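Long-range contacts in putative dehydratase (Salmonella enterica subsp. enterica serovar Enteritidis, PDB 3TW9), which catalyses, with low activity, the magnesium-dependent dehydration of D-gluconate to 2-dehydro-3-deoxy-D-gluconate: residues 357-368 with 400-410; 39-48 with 382-390. One frame throughout, in Å; residues are numbered along the deposited sequence.

Contact 1 (357-368 with 400-410); sequences PVGVCANMHLDL and AYLNDKPGLGI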
loop_
_atom_site.group_PDB
_atom_site.type_symbol
_atom_site.label_atom_id
_atom_site.label_comp_id
_atom_site.label_asym_id
_atom_site.label_seq_id
_atom_site.Cartn_x
_atom_site.Cartn_y
_atom_site.Cartn_z
ATOM N N PRO C 357 -5.020 24.619 3.280
ATOM C CA PRO C 357 -4.529 24.392 1.921
ATOM C C PRO C 357 -3.405 23.343 1.814
ATOM O O PRO C 357 -3.245 22.708 0.757
ATOM C CB PRO C 357 -4.051 25.789 1.501
ATOM C CG PRO C 357 -5.080 26.691 2.203
ATOM C CD PRO C 357 -5.137 26.066 3.588
ATOM N N VAL C 358 -2.646 23.148 2.897
ATOM C CA VAL C 358 -1.631 22.102 2.938
ATOM C C VAL C 358 -2.319 20.713 2.853
ATOM O O VAL C 358 -1.921 19.878 2.065
ATOM C CB VAL C 358 -0.772 22.181 4.227
ATOM C CG1 VAL C 358 0.275 21.053 4.278
ATOM C CG2 VAL C 358 -0.064 23.560 4.345
ATOM N N GLY C 359 -3.345 20.493 3.669
ATOM C CA GLY C 359 -4.185 19.273 3.547
ATOM C C GLY C 359 -4.847 19.136 2.172
ATOM O O GLY C 359 -4.992 18.032 1.650
ATOM N N VAL C 360 -5.279 20.259 1.596
ATOM C CA VAL C 360 -5.873 20.243 0.229
ATOM C C VAL C 360 -4.858 19.671 -0.768
ATOM O O VAL C 360 -5.165 18.768 -1.555
ATOM C CB VAL C 360 -6.401 21.654 -0.176
ATOM C CG1 VAL C 360 -6.782 21.704 -1.674
ATOM C CG2 VAL C 360 -7.615 21.991 0.673
ATOM N N CYS C 361 -3.627 20.166 -0.695
ATOM C CA CYS C 361 -2.544 19.663 -1.545
ATOM C C CYS C 361 -2.197 18.205 -1.238
ATOM O O CYS C 361 -1.987 17.441 -2.152
ATOM C CB CYS C 361 -1.301 20.538 -1.454
ATOM S SG CYS C 361 -1.544 22.203 -2.161
ATOM N N ALA C 362 -2.167 17.820 0.037
ATOM C CA ALA C 362 -1.898 16.423 0.396
ATOM C C ALA C 362 -2.906 15.468 -0.255
ATOM O O ALA C 362 -2.468 14.489 -0.871
ATOM C CB ALA C 362 -1.921 16.237 1.898
ATOM N N ASN C 363 -4.211 15.775 -0.144
ATOM C CA ASN C 363 -5.299 15.009 -0.839
ATOM C C ASN C 363 -4.958 14.837 -2.295
ATOM O O ASN C 363 -5.105 13.769 -2.845
ATOM C CB ASN C 363 -6.659 15.715 -0.830
ATOM C CG ASN C 363 -7.368 15.721 0.540
ATOM O OD1 ASN C 363 -6.917 15.125 1.529
ATOM N ND2 ASN C 363 -8.502 16.401 0.582
ATOM N N MET C 364 -4.520 15.922 -2.934
ATOM C CA MET C 364 -4.365 15.915 -4.383
ATOM C C MET C 364 -3.111 15.193 -4.853
ATOM O O MET C 364 -3.125 14.573 -5.901
ATOM C CB MET C 364 -4.476 17.347 -4.930
ATOM C CG MET C 364 -5.903 17.878 -4.826
ATOM S SD MET C 364 -5.994 19.593 -5.390
ATOM C CE MET C 364 -7.756 19.896 -5.201
ATOM N N HIS C 365 -2.030 15.254 -4.074
ATOM C CA HIS C 365 -0.846 14.417 -4.344
ATOM C C HIS C 365 -1.136 12.922 -4.231
ATOM O O HIS C 365 -0.649 12.122 -5.030
ATOM C CB HIS C 365 0.336 14.785 -3.441
ATOM C CG HIS C 365 1.018 16.053 -3.850
ATOM N ND1 HIS C 365 2.140 16.072 -4.641
ATOM C CD2 HIS C 365 0.711 17.352 -3.610
ATOM C CE1 HIS C 365 2.507 17.321 -4.863
ATOM N NE2 HIS C 365 1.652 18.118 -4.255
ATOM N N LEU C 366 -1.925 12.556 -3.226
ATOM C CA LEU C 366 -2.462 11.192 -3.179
ATOM C C LEU C 366 -3.311 10.914 -4.426
ATOM O O LEU C 366 -3.107 9.899 -5.095
ATOM C CB LEU C 366 -3.276 11.008 -1.902
ATOM C CG LEU C 366 -2.452 10.983 -0.604
ATOM C CD1 LEU C 366 -3.366 11.213 0.559
ATOM C CD2 LEU C 366 -1.684 9.672 -0.414
ATOM N N ASP C 367 -4.233 11.820 -4.747
ATOM C CA ASP C 367 -5.169 11.644 -5.862
ATOM C C ASP C 367 -4.412 11.384 -7.175
ATOM O O ASP C 367 -4.783 10.511 -7.942
ATOM C CB ASP C 367 -5.973 12.927 -6.073
ATOM C CG ASP C 367 -7.014 13.150 -5.025
ATOM O OD1 ASP C 367 -7.473 12.169 -4.366
ATOM O OD2 ASP C 367 -7.411 14.320 -4.870
ATOM N N LEU C 368 -3.368 12.175 -7.435
ATOM C CA LEU C 368 -2.630 12.080 -8.705
ATOM C C LEU C 368 -1.845 10.781 -8.827
ATOM O O LEU C 368 -1.611 10.290 -9.945
ATOM C CB LEU C 368 -1.705 13.306 -8.880
ATOM C CG LEU C 368 -1.494 13.984 -10.231
ATOM C CD1 LEU C 368 -2.793 14.268 -11.009
ATOM C CD2 LEU C 368 -0.702 15.271 -10.023
ATOM N N ALA C 400 -8.735 20.037 -10.978
ATOM C CA ALA C 400 -7.640 20.672 -10.270
ATOM C C ALA C 400 -6.299 20.282 -10.879
ATOM O O ALA C 400 -6.068 19.109 -11.244
ATOM C CB ALA C 400 -7.666 20.332 -8.782
ATOM N N TYR C 401 -5.413 21.275 -10.962
ATOM C CA TYR C 401 -4.068 21.084 -11.515
ATOM C C TYR C 401 -3.046 21.529 -10.477
ATOM O O TYR C 401 -2.961 22.716 -10.138
ATOM C CB TYR C 401 -3.881 21.842 -12.858
ATOM C CG TYR C 401 -4.895 21.474 -13.920
ATOM C CD1 TYR C 401 -4.658 20.420 -14.795
ATOM C CD2 TYR C 401 -6.113 22.160 -14.028
ATOM C CE1 TYR C 401 -5.596 20.052 -15.754
ATOM C CE2 TYR C 401 -7.050 21.803 -14.981
ATOM C CZ TYR C 401 -6.785 20.751 -15.844
ATOM O OH TYR C 401 -7.711 20.385 -16.786
ATOM N N LEU C 402 -2.300 20.568 -9.941
ATOM C CA LEU C 402 -1.245 20.868 -8.991
ATOM C C LEU C 402 -0.078 21.518 -9.710
ATOM O O LEU C 402 0.248 21.115 -10.827
ATOM C CB LEU C 402 -0.735 19.580 -8.337
ATOM C CG LEU C 402 -1.575 18.913 -7.251
ATOM C CD1 LEU C 402 -0.878 17.613 -6.827
ATOM C CD2 LEU C 402 -1.814 19.820 -6.050
ATOM N N ASN C 403 0.565 22.495 -9.060
ATOM C CA ASN C 403 1.866 22.969 -9.549
ATOM C C ASN C 403 2.861 21.825 -9.437
ATOM O O ASN C 403 2.611 20.858 -8.703
ATOM C CB ASN C 403 2.335 24.262 -8.844
ATOM C CG ASN C 403 2.741 24.054 -7.371
ATOM O OD1 ASN C 403 3.596 23.234 -7.062
ATOM N ND2 ASN C 403 2.138 24.833 -6.469
ATOM N N ASP C 404 3.973 21.914 -10.162
ATOM C CA ASP C 404 4.964 20.836 -10.130
ATOM C C ASP C 404 6.193 21.151 -9.270
ATOM O O ASP C 404 7.264 20.592 -9.479
ATOM C CB ASP C 404 5.343 20.366 -11.552
ATOM C CG ASP C 404 6.042 21.440 -12.384
ATOM O OD1 ASP C 404 5.959 22.647 -12.061
ATOM O OD2 ASP C 404 6.682 21.060 -13.384
ATOM N N LYS C 405 6.025 22.041 -8.293
ATOM C CA LYS C 405 7.109 22.346 -7.359
ATOM C C LYS C 405 7.411 21.142 -6.433
ATOM O O LYS C 405 6.528 20.293 -6.206
ATOM C CB LYS C 405 6.772 23.588 -6.537
ATOM C CG LYS C 405 6.570 24.866 -7.379
ATOM C CD LYS C 405 5.952 25.984 -6.558
ATOM C CE LYS C 405 6.972 26.627 -5.624
ATOM N NZ LYS C 405 6.313 27.583 -4.692
ATOM N N PRO C 406 8.649 21.064 -5.899
ATOM C CA PRO C 406 9.000 19.952 -5.011
ATOM C C PRO C 406 8.170 19.919 -3.732
ATOM O O PRO C 406 7.626 20.949 -3.309
ATOM C CB PRO C 406 10.479 20.207 -4.680
ATOM C CG PRO C 406 10.988 21.001 -5.821
ATOM C CD PRO C 406 9.835 21.897 -6.203
ATOM N N GLY C 407 8.078 18.736 -3.128
ATOM C CA GLY C 407 7.291 18.575 -1.914
ATOM C C GLY C 407 5.796 18.629 -2.189
ATOM O O GLY C 407 5.320 18.132 -3.209
ATOM N N LEU C 408 5.056 19.250 -1.284
ATOM C CA LEU C 408 3.626 19.478 -1.494
ATOM C C LEU C 408 3.307 20.695 -2.373
ATOM O O LEU C 408 2.138 20.921 -2.715
ATOM C CB LEU C 408 2.872 19.562 -0.150
ATOM C CG LEU C 408 2.890 18.265 0.694
ATOM C CD1 LEU C 408 2.395 18.500 2.133
ATOM C CD2 LEU C 408 2.094 17.139 0.014
ATOM N N GLY C 409 4.343 21.467 -2.730
ATOM C CA GLY C 409 4.183 22.682 -3.572
ATOM C C GLY C 409 3.404 23.822 -2.922
ATOM O O GLY C 409 2.765 24.645 -3.593
ATOM N N ILE C 410 3.447 23.873 -1.600
ATOM C CA ILE C 410 2.646 24.825 -0.847
ATOM C C ILE C 410 3.562 25.476 0.165
ATOM O O ILE C 410 4.533 24.864 0.610
ATOM C CB ILE C 410 1.443 24.093 -0.124
ATOM C CG1 ILE C 410 0.392 25.074 0.415
ATOM C CG2 ILE C 410 1.948 23.125 0.973
ATOM C CD1 ILE C 410 -0.379 25.740 -0.637
HETATM O O HOH W 1 1.253 21.149 -5.267
#

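Contact 2 (39-48 with 382-390); sequences TAPGGIDLAV and NDALRDVFP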
loop_
_atom_site.group_PDB
_atom_site.type_symbol
_atom_site.label_atom_id
_atom_site.label_comp_id
_atom_site.label_asym_id
_atom_site.label_seq_id
_atom_site.Cartn_x
_atom_site.Cartn_y
_atom_site.Cartn_z
ATOM N N THR C 39 -4.162 29.335 12.473
ATOM C CA THR C 39 -4.625 30.450 11.618
ATOM C C THR C 39 -6.021 30.152 11.049
ATOM O O THR C 39 -6.364 28.996 10.808
ATOM C CB THR C 39 -3.581 30.765 10.486
ATOM O OG1 THR C 39 -3.976 31.935 9.751
ATOM C CG2 THR C 39 -3.395 29.570 9.520
ATOM N N ALA C 40 -6.835 31.182 10.846
ATOM C CA ALA C 40 -8.165 30.970 10.266
ATOM C C ALA C 40 -8.504 31.960 9.120
ATOM O O ALA C 40 -9.497 32.680 9.216
ATOM C CB ALA C 40 -9.218 31.060 11.353
ATOM N N PRO C 41 -7.689 31.993 8.044
ATOM C CA PRO C 41 -7.943 32.976 6.968
ATOM C C PRO C 41 -9.279 32.819 6.244
ATOM O O PRO C 41 -9.807 33.799 5.679
ATOM C CB PRO C 41 -6.789 32.720 5.985
ATOM C CG PRO C 41 -5.784 31.959 6.738
ATOM C CD PRO C 41 -6.560 31.121 7.693
ATOM N N GLY C 42 -9.822 31.598 6.262
ATOM C CA GLY C 42 -11.137 31.316 5.697
ATOM C C GLY C 42 -12.251 31.361 6.715
ATOM O O GLY C 42 -13.358 30.897 6.443
ATOM N N GLY C 43 -11.965 31.902 7.904
ATOM C CA GLY C 43 -12.955 31.957 8.980
ATOM C C GLY C 43 -13.204 30.601 9.636
ATOM O O GLY C 43 -14.222 30.400 10.296
ATOM N N ILE C 44 -12.258 29.680 9.454
ATOM C CA ILE C 44 -12.362 28.307 9.995
ATOM C C ILE C 44 -10.992 27.980 10.615
ATOM O O ILE C 44 -9.959 28.131 9.946
ATOM C CB ILE C 44 -12.676 27.272 8.865
ATOM C CG1 ILE C 44 -14.036 27.531 8.204
ATOM C CG2 ILE C 44 -12.643 25.842 9.438
ATOM C CD1 ILE C 44 -14.232 26.838 6.858
ATOM N N ASP C 45 -10.960 27.562 11.883
ATOM C CA ASP C 45 -9.678 27.301 12.563
ATOM C C ASP C 45 -8.869 26.194 11.876
ATOM O O ASP C 45 -9.387 25.105 11.629
ATOM C CB ASP C 45 -9.919 26.900 14.030
ATOM C CG ASP C 45 -10.434 28.053 14.888
ATOM O OD1 ASP C 45 -10.537 29.209 14.407
ATOM O OD2 ASP C 45 -10.726 27.791 16.062
ATOM N N LEU C 46 -7.611 26.496 11.572
ATOM C CA LEU C 46 -6.678 25.555 10.952
ATOM C C LEU C 46 -5.445 25.352 11.831
ATOM O O LEU C 46 -5.034 26.269 12.562
ATOM C CB LEU C 46 -6.217 26.056 9.576
ATOM C CG LEU C 46 -7.244 26.559 8.563
ATOM C CD1 LEU C 46 -6.543 27.155 7.328
ATOM C CD2 LEU C 46 -8.272 25.451 8.166
ATOM N N ALA C 47 -4.869 24.150 11.766
ATOM C CA ALA C 47 -3.555 23.888 12.362
ATOM C C ALA C 47 -2.622 23.380 11.299
ATOM O O ALA C 47 -2.912 22.425 10.583
ATOM C CB ALA C 47 -3.631 22.874 13.503
ATOM N N VAL C 48 -1.490 24.051 11.191
ATOM C CA VAL C 48 -0.452 23.673 10.273
ATOM C C VAL C 48 0.823 23.496 11.082
ATOM O O VAL C 48 1.217 24.383 11.844
ATOM C CB VAL C 48 -0.236 24.760 9.174
ATOM C CG1 VAL C 48 1.023 24.462 8.362
ATOM C CG2 VAL C 48 -1.452 24.842 8.283
ATOM N N ASN C 382 -11.015 31.559 -0.228
ATOM C CA ASN C 382 -11.115 33.033 -0.313
ATOM C C ASN C 382 -9.753 33.674 -0.596
ATOM O O ASN C 382 -8.742 32.961 -0.701
ATOM C CB ASN C 382 -11.822 33.607 0.934
ATOM C CG ASN C 382 -10.984 33.513 2.213
ATOM O OD1 ASN C 382 -9.895 32.942 2.229
ATOM N ND2 ASN C 382 -11.505 34.108 3.300
ATOM N N ASP C 383 -9.711 35.004 -0.735
ATOM C CA ASP C 383 -8.425 35.691 -0.950
ATOM C C ASP C 383 -7.407 35.422 0.164
ATOM O O ASP C 383 -6.266 35.086 -0.120
ATOM C CB ASP C 383 -8.598 37.204 -1.103
ATOM C CG ASP C 383 -9.461 37.587 -2.287
ATOM O OD1 ASP C 383 -9.279 37.028 -3.386
ATOM O OD2 ASP C 383 -10.325 38.465 -2.098
ATOM N N ALA C 384 -7.835 35.547 1.414
ATOM C CA ALA C 384 -6.925 35.386 2.544
ATOM C C ALA C 384 -6.217 34.019 2.530
ATOM O O ALA C 384 -5.008 33.940 2.707
ATOM C CB ALA C 384 -7.664 35.597 3.839
ATOM N N LEU C 385 -6.970 32.951 2.267
ATOM C CA LEU C 385 -6.351 31.624 2.180
ATOM C C LEU C 385 -5.271 31.564 1.123
ATOM O O LEU C 385 -4.211 31.005 1.366
ATOM C CB LEU C 385 -7.389 30.537 1.907
ATOM C CG LEU C 385 -8.195 30.106 3.126
ATOM C CD1 LEU C 385 -9.385 29.289 2.667
ATOM C CD2 LEU C 385 -7.318 29.356 4.119
ATOM N N ARG C 386 -5.553 32.125 -0.056
ATOM C CA ARG C 386 -4.580 32.143 -1.152
ATOM C C ARG C 386 -3.340 32.970 -0.802
ATOM O O ARG C 386 -2.221 32.628 -1.193
ATOM C CB ARG C 386 -5.234 32.660 -2.447
ATOM C CG ARG C 386 -6.050 31.606 -3.212
ATOM C CD ARG C 386 -6.677 32.176 -4.517
ATOM N NE ARG C 386 -7.743 33.146 -4.247
ATOM C CZ ARG C 386 -9.023 32.832 -4.064
ATOM N NH1 ARG C 386 -9.411 31.567 -4.133
ATOM N NH2 ARG C 386 -9.923 33.782 -3.808
ATOM N N ASP C 387 -3.560 34.031 -0.029
ATOM C CA ASP C 387 -2.521 34.997 0.323
ATOM C C ASP C 387 -1.596 34.375 1.363
ATOM O O ASP C 387 -0.370 34.436 1.244
ATOM C CB ASP C 387 -3.186 36.269 0.883
ATOM C CG ASP C 387 -2.219 37.434 1.032
ATOM O OD1 ASP C 387 -1.233 37.513 0.279
ATOM O OD2 ASP C 387 -2.459 38.292 1.904
ATOM N N VAL C 388 -2.203 33.734 2.362
ATOM C CA VAL C 388 -1.465 33.104 3.454
ATOM C C VAL C 388 -0.711 31.860 2.994
ATOM O O VAL C 388 0.395 31.580 3.458
ATOM C CB VAL C 388 -2.393 32.810 4.672
ATOM C CG1 VAL C 388 -1.663 31.963 5.757
ATOM C CG2 VAL C 388 -2.889 34.127 5.315
ATOM N N PHE C 389 -1.311 31.139 2.051
ATOM C CA PHE C 389 -0.776 29.860 1.564
ATOM C C PHE C 389 -0.462 29.890 0.069
ATOM O O PHE C 389 -1.249 29.363 -0.733
ATOM C CB PHE C 389 -1.780 28.718 1.804
ATOM C CG PHE C 389 -2.050 28.420 3.246
ATOM C CD1 PHE C 389 -1.261 27.492 3.933
ATOM C CD2 PHE C 389 -3.107 29.041 3.911
ATOM C CE1 PHE C 389 -1.513 27.189 5.266
ATOM C CE2 PHE C 389 -3.375 28.753 5.242
ATOM C CZ PHE C 389 -2.563 27.817 5.928
ATOM N N PRO C 390 0.685 30.482 -0.321
ATOM C CA PRO C 390 1.030 30.497 -1.748
ATOM C C PRO C 390 1.345 29.100 -2.309
ATOM O O PRO C 390 2.078 28.316 -1.680
ATOM C CB PRO C 390 2.264 31.415 -1.818
ATOM C CG PRO C 390 2.819 31.438 -0.462
ATOM C CD PRO C 390 1.644 31.277 0.474
#

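Contact 1 (357-368 with 400-410)
The imidazole of His365 is held between two leucines of the loop that runs off strand 399-401. Leu402 sets its CD1 squarely over one face, 3.6 Å from the ring centroid and 13° off the normal, a CH-pi contact. On the opposite face Leu408 brings up CD2, farther away and off-centre, 4.3 Å from the same centroid. His365 reaches this place because CG stands anti to its carbonyl carbon (chi1 -76°), which directs the ring off helix 357-369 and into the loop. That helix is one of the outer helices of the barrel domain characteristic of the enolase superfamily, and the loop runs along it.

The two leucines also serve the helix. Leu402 lays its other branch, CD2, against Met364 CB, while the CD1 over the ring also reaches Leu368 CD2. The Leu408 and Val358 side chains cross, Leu408 CD1 lying 4.0 Å from Val358 CG1, and Ile410 then covers Cys361 SG. The extended Met364 side chain ends with CE on Ala400 CB at 3.6 Å, where the small alanine methyl accommodates it.

Asn403 OD1 accepts from Lys405 N, making an Asx turn, while Asn403 ND2 gives an almost straight bond to Gly409 O at 2.9 Å. Pro406 to Gly409 form a type II' turn, whose positive phi at Gly407 suits a residue without a side chain.

Polar atoms are met inside this largely apolar interface. His365 NE2 donates to Leu408 O at 3.2 Å, a bent bond (138°) from well above the carbonyl plane, and a water donates to that same oxygen at 2.7 Å while also lying beside NE2. At the far side of the ring His365 ND1 pairs with Tyr136 N. Tied at both nitrogens and pressed on both faces, the imidazole is fixed in rotation, probably as the neutral tautomer with its proton on NE2.

Contact 2 (39-48 with 382-390)
Pro41 and Asn382 join the turn of a beta hairpin to the capped start of a short helix: the 40-45 loop, which includes a type I turn from Ala40 to Gly43, joins strands 31-39 and 46-53 of the N-terminal domain, and helix 383-388 belongs to the enolase-like C-terminal domain. Asn382 is the N-cap, and its amide works in two directions. OD1 accepts from Leu385 N at 2.9 Å, while ND2 donates to Pro41 O at 2.9 Å, nearly straight (168°) and with that oxygen in the amide plane. With CG lodged between the backbone N and the carbonyl carbon (chi1 70°), the side chain folds back over the first turn and can do both. The two bonds fix the rotation of the amide and show which end is oxygen.

Pro41 is the apolar centre. Its CB rests on Ala384 CB at 3.7 Å, where a small methyl permits close approach, and the Pro41 and Val388 side chains cross at about a right angle, CG meeting CG2. Leu385 reaches forward to touch Pro41 CB through CD2, and its CG lies 3.8 Å from Gly42 N, close against a residue that has no side chain.

Past the helix, Phe389 turns its ring into the base of the hairpin. Val48 CG2 comes to the ring's edge, 3.8 Å from Phe389 CE1, and Pro41 CG also lies near the ring plane. Leu46 CD1 bridges the two parts, 4.0 Å from Leu385 CD2 and almost as near Phe389 CE2. Thr39 offers its methyl to Phe389 CZ, while its OG1 bonds to Ala417 O.

Leu46, Leu385 and Phe389 all touch Pro357 at the start of helix 357-369, while helix 414-417 touches Val388.

How the contacts relate
Contact 1 packs within the C-terminal domain, whereas contact 2 ties that domain to the N-terminal one; their centres lie about 16 Å apart. They meet at the first turn of helix 357-369, where Pro357 makes the packing continuous: it touches Ile410 within contact 1, and its CG sits 3.5 Å from Phe389 CD2 and 4.0 Å from Leu385 CD2 of contact 2. Ile410 CD1 also comes within 3.7 Å of Phe389 O. Contact 2 comes nearer the substrate site, the side chain of Leu46 lying about 6 Å from that of Asp354, a substrate-binding residue. Contact 1 stays farther out, with the side chain of Met364 about 9 Å from that of Glu377, another.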